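Packaging enzyme P4 (Pseudomonas phage phi13, PDB 4BLP) probably hydrolyses nucleoside triphosphates as a hexameric RecA-like motor that drives RNA into the capsid of a double-stranded RNA phage. Local coordinates at residues Val231-Ala234 with Leu235-Ala238; Asp263-Val266 with Ser267-Tyr270; Arg299-Ser302 with Gly303-Ala306. All coordinates share one frame; numbering follows the deposited sequence.

In the fold
Following the chain from its N terminus, all three interactions are local: each joins adjacent segments, closes no long loop, and ends before the next begins, so none nests or crosses. Interaction 1 forms the first turn of helix 233-248 and the residues leading into it. After strand 252-257, interaction 2 starts helix 266-274. The centres of these two lie about 14 Å apart, and they touch where Val231 and Tyr236 pack on Val269, joining the two helix starts. Interaction 3 lies where edge strand 298-302 of the mixed sheet runs out into the last modelled residues; its nearest atoms are about 6 Å from interaction 2 and about 15 Å from interaction 1, without touching either.

Interaction 1 of 3, residues Val231-Ala234 with Leu235-Ala238; sequences VSVA and LYAA
The N-terminal turn of helix 233-248 is where Val231 and Ser232, the last residues of the preceding loop, meet Leu235 and Tyr236. Leu235 N donates to Ser232 O at 3.0 Å. Regular helical bonding then takes over: Ala237 N reaches Val233 O at 3.2 Å, and Ala238 N reaches Ala234 O at 2.9 Å. Val233 O also receives a weak bond from Tyr236 N.

The side chain of Tyr236 folds back over this turn. Its CG is anti to its own carbonyl carbon and beside the backbone N (chi1 -53°), which carries the ring toward the loop, with Ser232 O over one face. At the far end of the ring, Tyr236 OH lies 3.8 Å from Val231 CB, the two side chains crossing at about a right angle. A water in the plane of the ring, at its edge, sits 2.8 Å from Tyr236 OH and donates a longer bond to Val231 O. The phenol thereby links the loop backbone to the helix; it has a further, weak bond with Asn272 ND2. The CG1 methyl of Val231, placed anti to the backbone N (chi1 168°), meets Leu235 CD2 at 3.8 Å as well as the phenol end of Tyr236.

Outside the turn, Ser232 OG bonds to Gly224 O, and Val233 and Ala237 pack on Phe220 of a neighbouring subunit. The contact is thus a buried loop-to-helix transition in the P-loop NTPase fold, placed at a subunit interface of the hexamer.

Interaction 2 of 3, residues Asp263-Val266 with Ser267-Tyr270; sequences DDKV and SLVY
Val266 sets one methyl over the face of the Tyr270 ring, one turn further along helix 266-274. CG1 of Val266 stands 3.6 Å from the centroid of the Tyr270 ring and 16° off its normal, a CH-pi contact displaced toward the hydroxyl-bearing end. The valine methyl comes to this place because CG1 is anti to the backbone N (chi1 172°), and the two side chains run side by side in the same direction. Between the same two residues, Tyr270 N donates to Val266 O at 2.8 Å in a nearly straight bond, so backbone and side chains hold the same pair together.

Lys265, at the N-cap position, divides its contacts between two residues of the first turn. Its carbonyl O receives Val269 N at 3.0 Å, whereas its aliphatic chain lies alongside Leu268, with CD of Lys265 3.7 Å from CD1 of Leu268. A bend at chi2 (-72°) turns the lysine chain to run beside the leucine, while the ammonium group is held further out by Pro228 O. A water accepts from Leu268 N at 3.3 Å and donates a weak bond to Asp264 O, extending the hydrogen bonding of the helix start into the preceding loop.

Farther out, Asp263 makes a long, weak ion pair with Lys265 of a neighbouring subunit, and Tyr270 touches Pro259 and residues of a probable Walker A loop. Residues 263-265 end the loop between strand 252-257 and helix 266-274; from the first turn of that helix, Val269 packs on Val231 and Tyr236 at the start of helix 233-248, and Tyr270 on Met280 and Val282 of strand 279-284.

Interaction 3 of 3, residues Arg299-Ser302 with Gly303-Ala306; sequences RIFS and GEPA
Arg299 and Glu304 form a salt bridge across the end of strand 298-302, with the Phe301 ring packed against both side chains in a compact three-residue cluster. NH1 of Arg299 is shared between both carboxylate oxygens, 2.8 Å from Glu304 OE2 and 3.0 Å from OE1, through weak bonds. NH2 of Arg299 gives a further bond to Glu304 OE1, also 3.0 Å, with the oxygen practically in the guanidinium plane. The carboxylate nevertheless stays turned: the two planes are 44° apart, and NH2 meets OE1 from above the carboxylate plane. Glu304 therefore comes in at the edge of the guanidinium but does not lie flat with it.

The Phe301 ring lies against one face of the Arg299 guanidinium. Arg299 and Phe301 are alternate residues on the same side of the strand, and a bend at chi3 (78°) brings the guanidinium over the phenyl ring, where NH2 of Arg299 stands 3.3 Å above the ring plane. The glutamate crosses the ring at about a right angle, with CG of Glu304 3.8 Å from CD2 of Phe301. NH1 of Arg299 has a second partner in Thr292 OG1, on the adjoining strand 287-295, against which Phe301 and Glu304 also pack.

The outgoing chain is looser. The backbone bends at Gly303, whose positive phi (64°) suits glycine, but past Glu304 neither Pro305 nor Ala306 contacts residues 299-302, and Ala306, the last modelled residue, is poorly ordered. Crystal neighbours touch both segments, which are largely exposed within the assembly. The cluster belongs to the outermost strand, within the chain, of the mixed sheet, an edge of the RecA-like core where, after the turn at Gly303, the salt bridge ties the Glu304 side chain back to the strand.

Interaction 1 of 3, residues Val231-Ala234 with Leu235-Ala238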
loop_
_atom_site.group_PDB
_atom_site.type_symbol
_atom_site.label_atom_id
_atom_site.label_comp_id
_atom_site.label_asym_id
_atom_site.label_seq_id
_atom_site.Cartn_x
_atom_site.Cartn_y
_atom_site.Cartn_z
ATOM N N VAL D 231 7.657 -16.144 -4.361
ATOM C CA VAL D 231 6.525 -16.669 -3.588
ATOM C C VAL D 231 6.499 -15.960 -2.249
ATOM O O VAL D 231 7.549 -15.713 -1.669
ATOM C CB VAL D 231 6.654 -18.227 -3.502
ATOM C CG1 VAL D 231 5.682 -18.831 -2.467
ATOM C CG2 VAL D 231 6.459 -18.862 -4.892
ATOM N N SER D 232 5.295 -15.587 -1.761
ATOM C CA SER D 232 5.164 -14.896 -0.488
ATOM C C SER D 232 5.692 -15.752 0.649
ATOM O O SER D 232 5.275 -16.894 0.799
ATOM C CB SER D 232 3.704 -14.560 -0.212
ATOM O OG SER D 232 3.262 -13.634 -1.194
ATOM N N VAL D 233 6.591 -15.201 1.464
ATOM C CA VAL D 233 7.160 -15.993 2.583
ATOM C C VAL D 233 6.101 -16.331 3.595
ATOM O O VAL D 233 6.257 -17.338 4.298
ATOM C CB VAL D 233 8.396 -15.337 3.254
ATOM C CG1 VAL D 233 9.542 -15.266 2.257
ATOM C CG2 VAL D 233 8.075 -13.959 3.824
ATOM N N ALA D 234 4.999 -15.555 3.665
ATOM C CA ALA D 234 3.895 -15.882 4.562
ATOM C C ALA D 234 3.281 -17.252 4.219
ATOM O O ALA D 234 2.689 -17.884 5.099
ATOM C CB ALA D 234 2.823 -14.791 4.504
ATOM N N LEU D 235 3.446 -17.731 2.972
ATOM C CA LEU D 235 2.915 -19.044 2.598
ATOM C C LEU D 235 3.703 -20.113 3.360
ATOM O O LEU D 235 3.116 -21.073 3.816
ATOM C CB LEU D 235 3.050 -19.286 1.088
ATOM C CG LEU D 235 2.524 -20.637 0.588
ATOM C CD1 LEU D 235 1.016 -20.866 0.902
ATOM C CD2 LEU D 235 2.832 -20.810 -0.925
ATOM N N TYR D 236 5.031 -19.947 3.451
ATOM C CA TYR D 236 5.856 -20.948 4.162
ATOM C C TYR D 236 5.514 -20.957 5.624
ATOM O O TYR D 236 5.401 -22.040 6.198
ATOM C CB TYR D 236 7.343 -20.649 3.998
ATOM C CG TYR D 236 7.781 -20.478 2.562
ATOM C CD1 TYR D 236 7.443 -21.418 1.590
ATOM C CD2 TYR D 236 8.582 -19.407 2.184
ATOM C CE1 TYR D 236 7.894 -21.287 0.274
ATOM C CE2 TYR D 236 9.031 -19.264 0.878
ATOM C CZ TYR D 236 8.672 -20.196 -0.077
ATOM O OH TYR D 236 9.174 -20.055 -1.349
ATOM N N ALA D 237 5.342 -19.758 6.244
ATOM C CA ALA D 237 4.963 -19.701 7.672
ATOM C C ALA D 237 3.585 -20.361 7.849
ATOM O O ALA D 237 3.355 -21.055 8.852
ATOM C CB ALA D 237 4.910 -18.236 8.131
ATOM N N ALA D 238 2.669 -20.142 6.893
ATOM C CA ALA D 238 1.297 -20.738 6.986
ATOM C C ALA D 238 1.394 -22.245 6.921
ATOM O O ALA D 238 0.701 -22.944 7.648
ATOM C CB ALA D 238 0.384 -20.233 5.852
HETATM O O HOH W 1 10.235 -17.579 -2.010
#

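Interaction 2 of 3, residues Asp263-Val266 with Ser267-Tyr270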
loop_
_atom_site.group_PDB
_atom_site.type_symbol
_atom_site.label_atom_id
_atom_site.label_comp_id
_atom_site.label_asym_id
_atom_site.label_seq_id
_atom_site.Cartn_x
_atom_site.Cartn_y
_atom_site.Cartn_z
ATOM N N ASP D 263 9.885 -19.923 -13.227
ATOM C CA ASP D 263 10.644 -21.092 -13.687
ATOM C C ASP D 263 12.098 -21.139 -13.224
ATOM O O ASP D 263 12.607 -22.235 -13.014
ATOM C CB ASP D 263 10.610 -21.193 -15.229
ATOM C CG ASP D 263 9.229 -21.459 -15.800
ATOM O OD1 ASP D 263 8.367 -21.993 -15.054
ATOM O OD2 ASP D 263 9.003 -21.136 -16.994
ATOM N N ASP D 264 12.757 -19.991 -13.052
ATOM C CA ASP D 264 14.165 -19.934 -12.649
ATOM C C ASP D 264 14.386 -20.216 -11.149
ATOM O O ASP D 264 15.524 -20.474 -10.737
ATOM C CB ASP D 264 14.750 -18.542 -13.003
ATOM C CG ASP D 264 14.093 -17.370 -12.292
ATOM O OD1 ASP D 264 12.840 -17.333 -12.235
ATOM O OD2 ASP D 264 14.826 -16.470 -11.834
ATOM N N LYS D 265 13.334 -20.147 -10.332
ATOM C CA LYS D 265 13.500 -20.304 -8.880
ATOM C C LYS D 265 12.695 -21.460 -8.289
ATOM O O LYS D 265 12.551 -21.513 -7.064
ATOM C CB LYS D 265 13.080 -18.994 -8.162
ATOM C CG LYS D 265 13.889 -17.756 -8.566
ATOM C CD LYS D 265 15.326 -17.798 -8.015
ATOM C CE LYS D 265 16.198 -16.713 -8.612
ATOM N NZ LYS D 265 16.547 -15.671 -7.616
ATOM N N VAL D 266 12.222 -22.391 -9.126
ATOM C CA VAL D 266 11.420 -23.545 -8.676
ATOM C C VAL D 266 12.158 -24.338 -7.569
ATOM O O VAL D 266 11.543 -24.697 -6.550
ATOM C CB VAL D 266 11.055 -24.482 -9.876
ATOM C CG1 VAL D 266 10.393 -25.765 -9.396
ATOM C CG2 VAL D 266 10.133 -23.776 -10.853
ATOM N N SER D 267 13.445 -24.642 -7.788
ATOM C CA SER D 267 14.236 -25.432 -6.835
ATOM C C SER D 267 14.278 -24.764 -5.460
ATOM O O SER D 267 14.120 -25.462 -4.449
ATOM C CB SER D 267 15.663 -25.641 -7.354
ATOM O OG SER D 267 15.624 -26.410 -8.544
ATOM N N LEU D 268 14.479 -23.430 -5.419
ATOM C CA LEU D 268 14.508 -22.681 -4.172
ATOM C C LEU D 268 13.148 -22.745 -3.476
ATOM O O LEU D 268 13.080 -22.985 -2.270
ATOM C CB LEU D 268 14.875 -21.202 -4.441
ATOM C CG LEU D 268 16.277 -20.802 -4.852
ATOM C CD1 LEU D 268 16.386 -19.283 -4.815
ATOM C CD2 LEU D 268 17.344 -21.387 -3.933
ATOM N N VAL D 269 12.065 -22.508 -4.235
ATOM C CA VAL D 269 10.716 -22.541 -3.649
ATOM C C VAL D 269 10.412 -23.929 -3.097
ATOM O O VAL D 269 9.898 -24.048 -1.977
ATOM C CB VAL D 269 9.657 -22.051 -4.686
ATOM C CG1 VAL D 269 8.223 -22.246 -4.175
ATOM C CG2 VAL D 269 9.902 -20.567 -4.996
ATOM N N TYR D 270 10.732 -24.994 -3.856
ATOM C CA TYR D 270 10.449 -26.359 -3.398
ATOM C C TYR D 270 11.268 -26.663 -2.134
ATOM O O TYR D 270 10.738 -27.267 -1.212
ATOM C CB TYR D 270 10.708 -27.374 -4.516
ATOM C CG TYR D 270 9.656 -27.399 -5.627
ATOM C CD1 TYR D 270 8.637 -26.452 -5.679
ATOM C CD2 TYR D 270 9.698 -28.354 -6.632
ATOM C CE1 TYR D 270 7.694 -26.452 -6.713
ATOM C CE2 TYR D 270 8.733 -28.390 -7.646
ATOM C CZ TYR D 270 7.745 -27.429 -7.693
ATOM O OH TYR D 270 6.813 -27.439 -8.709
HETATM O O HOH W 2 16.194 -22.279 -7.960
#

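Interaction 3 of 3, residues Arg299-Ser302 with Gly303-Ala306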
loop_
_atom_site.group_PDB
_atom_site.type_symbol
_atom_site.label_atom_id
_atom_site.label_comp_id
_atom_site.label_asym_id
_atom_site.label_seq_id
_atom_site.Cartn_x
_atom_site.Cartn_y
_atom_site.Cartn_z
ATOM N N ARG D 299 15.005 -38.689 8.538
ATOM C CA ARG D 299 14.555 -38.243 7.230
ATOM C C ARG D 299 14.634 -39.384 6.192
ATOM O O ARG D 299 15.660 -40.037 6.058
ATOM C CB ARG D 299 15.341 -37.001 6.776
ATOM C CG ARG D 299 14.676 -36.285 5.577
ATOM C CD ARG D 299 15.418 -35.027 5.212
ATOM N NE ARG D 299 16.659 -35.237 4.451
ATOM C CZ ARG D 299 16.790 -35.028 3.142
ATOM N NH1 ARG D 299 15.745 -34.658 2.413
ATOM N NH2 ARG D 299 17.967 -35.182 2.555
ATOM N N ILE D 300 13.525 -39.630 5.479
ATOM C CA ILE D 300 13.463 -40.674 4.432
ATOM C C ILE D 300 13.210 -39.937 3.126
ATOM O O ILE D 300 12.229 -39.217 3.031
ATOM C CB ILE D 300 12.388 -41.752 4.713
ATOM C CG1 ILE D 300 12.594 -42.424 6.122
ATOM C CG2 ILE D 300 12.398 -42.787 3.536
ATOM C CD1 ILE D 300 11.599 -43.540 6.483
ATOM N N PHE D 301 14.070 -40.101 2.123
ATOM C CA PHE D 301 13.956 -39.289 0.920
ATOM C C PHE D 301 14.485 -40.008 -0.299
ATOM O O PHE D 301 15.237 -40.971 -0.172
ATOM C CB PHE D 301 14.745 -37.989 1.121
ATOM C CG PHE D 301 16.229 -38.178 1.381
ATOM C CD1 PHE D 301 16.699 -38.445 2.668
ATOM C CD2 PHE D 301 17.154 -38.052 0.349
ATOM C CE1 PHE D 301 18.075 -38.617 2.916
ATOM C CE2 PHE D 301 18.529 -38.220 0.594
ATOM C CZ PHE D 301 18.980 -38.498 1.873
ATOM N N SER D 302 14.106 -39.533 -1.490
ATOM C CA SER D 302 14.521 -40.172 -2.743
ATOM C C SER D 302 14.413 -39.185 -3.869
ATOM O O SER D 302 13.585 -38.263 -3.810
ATOM C CB SER D 302 13.668 -41.417 -3.034
ATOM O OG SER D 302 12.276 -41.124 -3.089
ATOM N N GLY D 303 15.238 -39.394 -4.904
ATOM C CA GLY D 303 15.212 -38.563 -6.105
ATOM C C GLY D 303 15.587 -37.115 -5.898
ATOM O O GLY D 303 15.387 -36.298 -6.790
ATOM N N GLU D 304 16.193 -36.790 -4.752
ATOM C CA GLU D 304 16.608 -35.424 -4.418
ATOM C C GLU D 304 17.807 -35.003 -5.258
ATOM O O GLU D 304 18.757 -35.773 -5.381
ATOM C CB GLU D 304 16.960 -35.296 -2.933
ATOM C CG GLU D 304 15.794 -35.440 -1.984
ATOM C CD GLU D 304 15.988 -34.620 -0.724
ATOM O OE1 GLU D 304 17.132 -34.546 -0.213
ATOM O OE2 GLU D 304 14.991 -34.027 -0.261
ATOM N N PRO D 305 17.811 -33.772 -5.831
ATOM C CA PRO D 305 18.967 -33.363 -6.644
ATOM C C PRO D 305 20.163 -32.900 -5.801
ATOM O O PRO D 305 21.256 -32.781 -6.351
ATOM C CB PRO D 305 18.409 -32.233 -7.514
ATOM C CG PRO D 305 17.307 -31.628 -6.692
ATOM C CD PRO D 305 16.765 -32.723 -5.791
ATOM N N ALA D 306 19.973 -32.679 -4.476
ATOM C CA ALA D 306 21.026 -32.193 -3.570
ATOM C C ALA D 306 21.323 -33.168 -2.434
ATOM O O ALA D 306 22.470 -33.278 -1.994
ATOM C CB ALA D 306 20.628 -30.845 -2.986
#